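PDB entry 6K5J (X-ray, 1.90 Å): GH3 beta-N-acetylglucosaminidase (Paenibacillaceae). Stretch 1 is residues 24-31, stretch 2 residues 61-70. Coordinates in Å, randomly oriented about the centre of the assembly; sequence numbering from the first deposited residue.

Stretch 1 (24-31) GFNGLEAS
Stretch 2, residues 61-70: KLSAELQQIA

Stretch 2 is helical throughout, and its helix extends past both ends of the stretch. Its phi/psi values lie near -65/-42. Backbone hydrogen bonds run from each N to the O four residues earlier, from Glu65 N to Lys61 O (2.9 Å) through Ala70 N to Leu66 O (3.1 Å). Stretch 1 has no regular helix or strand. Phe25 (-160/167) and Asn26 (-103/125; t, chi2 35°) are extended; Asn26 is out of reach of the helix. Gly27 sits at 160/142, where a CB would jam against the preceding carbonyl O, so the position calls for glycine. Leu28 (-84/-23) turns the chain, and Glu29 (-118/165), Ala30 (-60/130) and Ser31 (-87/170) extend it again. From Leu28 to Ser31 the chain runs roughly in the direction of the helix. In register, Glu29 CA lies 5.4 Å from Leu62 CA, and Ala30 CA lies 6.5 Å from Leu66 CA. The contact buries 329 Å², both sides summed.

Lys61 points its CA-to-CB bond toward stretch 1, with chi1 at -88° and chi3 off-rotamer at 34°. Its NZ is 4.6 Å from Glu29 OE1. The charges are opposite, but this is beyond a salt bridge. Glu29 has an extended side chain (m, t, chi3 165°).

Leu62 (t, p) starts sideways, but its end comes nearer to stretch 1. It packs against both backbone and side chain. Its CD1 is 3.5 Å from Ala30 N and 3.6 Å from Glu29 C. Leu62 CD1 also meets the edge of the Phe25 ring, near the ring plane, at 3.9 Å from Phe25 CZ. The CA-to-CB bond of Phe25 points toward the helix; chi1 is 72° (p) and chi2 is -80°. Leu62 CB lies 3.7 Å from Leu28 O, while the CA-to-CB bond of Leu28 (m, t) points away. Leu62 CD2 lies 3.9 Å from Gly27 O.

Ser63 (m) and Ala64 make no contact with stretch 1.

Glu65 supplies the polar link. Its CA-to-CB bond points toward stretch 1, and its side chain is extended (t, t, chi3 21°). Ala30 N donates a hydrogen bond to Glu65 OE1 at 2.8 Å, with a nearly straight N-H...O angle of 173°. The carboxylate thus satisfies a loop amide. A water donates to Glu65 OE2 at 2.6 Å and to Ala30 O at 2.7 Å, so both polar backbone atoms of Ala30 are tied to this side chain.

Leu66 (m, t) also starts sideways and ends nearer. Its CD1 is 4.0 Å from Phe25 CE1; its CD2 is 3.9 Å from Ala30 CB. Leu66 and Phe25 are buried, so their apolar surfaces meet away from solvent.

Gln67 (m, m) and Gln68 (t, t) do not reach stretch 1. The CA-to-CB bond of Ile69 (m, t) points toward it, and Ile69 CD1 lies 3.6 Å from Ala30 CB. The Ala30 methyl thus meets methyls of both Leu66 and Ile69. Ala70 is out of reach.

The CA-to-CB bond of Ser31 (p) points away from stretch 2, and its side chain caps a backbone N just past stretch 1.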

# COMPACT_ATOMS: atom_id res chain seq x y z
N GLY A 24 -2.64 12.00 12.30
CA GLY A 24 -1.22 12.13 12.04
C GLY A 24 -0.69 13.45 12.57
O GLY A 24 -1.44 14.31 13.04
N PHE A 25 0.63 13.60 12.48
CA PHE A 25 1.30 14.79 12.97
C PHE A 25 2.65 14.86 12.29
O PHE A 25 3.12 13.89 11.68
CB PHE A 25 1.46 14.77 14.50
CG PHE A 25 2.49 13.79 14.97
CD1 PHE A 25 2.19 12.44 15.07
CD2 PHE A 25 3.79 14.21 15.24
CE1 PHE A 25 3.15 11.53 15.47
CE2 PHE A 25 4.77 13.30 15.64
CZ PHE A 25 4.45 11.97 15.76
N ASN A 26 3.30 16.01 12.41
CA ASN A 26 4.64 16.17 11.88
C ASN A 26 5.65 16.12 13.02
O ASN A 26 5.56 16.89 13.97
CB ASN A 26 4.78 17.49 11.12
CG ASN A 26 6.13 17.61 10.46
OD1 ASN A 26 6.69 16.62 9.98
ND2 ASN A 26 6.68 18.83 10.42
N GLY A 27 6.63 15.23 12.90
CA GLY A 27 7.68 15.17 13.90
C GLY A 27 8.44 13.86 13.91
O GLY A 27 7.86 12.79 13.71
N LEU A 28 9.76 13.95 14.12
CA LEU A 28 10.57 12.79 14.49
C LEU A 28 10.54 12.51 15.98
O LEU A 28 10.85 11.39 16.39
CB LEU A 28 12.03 13.02 14.06
CG LEU A 28 12.21 13.25 12.56
CD1 LEU A 28 13.65 13.68 12.26
CD2 LEU A 28 11.85 11.99 11.77
N GLU A 29 10.21 13.52 16.78
CA GLU A 29 9.80 13.40 18.17
C GLU A 29 8.38 13.93 18.26
O GLU A 29 7.89 14.59 17.34
CB GLU A 29 10.75 14.16 19.11
CG GLU A 29 12.21 13.76 18.90
CD GLU A 29 13.20 14.63 19.66
OE1 GLU A 29 14.36 14.22 19.77
OE2 GLU A 29 12.81 15.72 20.15
N ALA A 30 7.69 13.64 19.37
CA ALA A 30 6.31 14.09 19.50
C ALA A 30 6.24 15.61 19.41
O ALA A 30 6.99 16.32 20.08
CB ALA A 30 5.72 13.61 20.82
N SER A 31 5.35 16.12 18.57
CA SER A 31 5.18 17.55 18.44
C SER A 31 4.17 18.06 19.47
O SER A 31 3.50 17.29 20.16
CB SER A 31 4.72 17.91 17.03
OG SER A 31 3.40 17.43 16.82
N LYS A 61 11.84 5.10 19.58
CA LYS A 61 11.79 6.14 20.60
C LYS A 61 10.51 6.95 20.50
O LYS A 61 9.90 7.30 21.52
CB LYS A 61 12.99 7.08 20.47
CG LYS A 61 14.23 6.67 21.22
CD LYS A 61 15.18 7.87 21.27
CE LYS A 61 14.38 9.17 21.35
NZ LYS A 61 15.13 10.30 21.99
N LEU A 62 10.11 7.28 19.27
CA LEU A 62 8.92 8.10 19.07
C LEU A 62 7.65 7.37 19.52
O LEU A 62 6.79 7.95 20.19
CB LEU A 62 8.82 8.51 17.59
CG LEU A 62 7.52 9.19 17.16
CD1 LEU A 62 7.34 10.51 17.90
CD2 LEU A 62 7.53 9.40 15.64
N SER A 63 7.52 6.10 19.15
CA SER A 63 6.36 5.33 19.60
C SER A 63 6.31 5.25 21.11
O SER A 63 5.24 5.41 21.71
CB SER A 63 6.36 3.93 18.99
OG SER A 63 6.29 3.97 17.57
N ALA A 64 7.45 4.99 21.75
CA ALA A 64 7.46 4.90 23.21
C ALA A 64 7.12 6.25 23.84
O ALA A 64 6.45 6.30 24.88
CB ALA A 64 8.82 4.40 23.69
N GLU A 65 7.58 7.35 23.23
CA GLU A 65 7.26 8.68 23.72
C GLU A 65 5.77 8.95 23.64
O GLU A 65 5.17 9.45 24.60
CB GLU A 65 8.04 9.75 22.94
CG GLU A 65 7.78 11.18 23.45
CD GLU A 65 8.43 12.27 22.61
OE1 GLU A 65 8.74 12.02 21.42
OE2 GLU A 65 8.61 13.40 23.13
N LEU A 66 5.15 8.65 22.49
CA LEU A 66 3.72 8.86 22.36
C LEU A 66 2.94 8.06 23.40
O LEU A 66 1.98 8.56 23.99
CB LEU A 66 3.25 8.50 20.94
CG LEU A 66 3.78 9.42 19.83
CD1 LEU A 66 3.52 8.81 18.44
CD2 LEU A 66 3.17 10.83 19.92
N GLN A 67 3.34 6.80 23.62
CA GLN A 67 2.66 5.99 24.63
C GLN A 67 2.88 6.54 26.03
O GLN A 67 1.98 6.49 26.88
CB GLN A 67 3.14 4.54 24.53
CG GLN A 67 2.82 3.90 23.18
CD GLN A 67 1.37 3.52 23.02
OE1 GLN A 67 0.50 3.92 23.81
NE2 GLN A 67 1.09 2.75 21.97
N GLN A 68 4.07 7.08 26.29
CA GLN A 68 4.34 7.67 27.59
C GLN A 68 3.50 8.91 27.82
O GLN A 68 3.00 9.14 28.93
CB GLN A 68 5.83 8.00 27.70
CG GLN A 68 6.23 8.67 29.00
CD GLN A 68 7.72 8.98 29.02
OE1 GLN A 68 8.37 8.98 27.97
NE2 GLN A 68 8.26 9.25 30.20
N ILE A 69 3.33 9.73 26.78
CA ILE A 69 2.48 10.92 26.89
C ILE A 69 1.06 10.52 27.23
O ILE A 69 0.40 11.16 28.06
CB ILE A 69 2.55 11.74 25.58
CG1 ILE A 69 3.92 12.42 25.45
CG2 ILE A 69 1.42 12.76 25.50
CD1 ILE A 69 4.23 12.96 24.04
N ALA A 70 0.56 9.46 26.59
CA ALA A 70 -0.79 9.00 26.91
C ALA A 70 -0.85 8.42 28.32
O ALA A 70 -1.79 8.70 29.06
CB ALA A 70 -1.25 7.97 25.88
O HOH W 1 8.83 15.74 21.96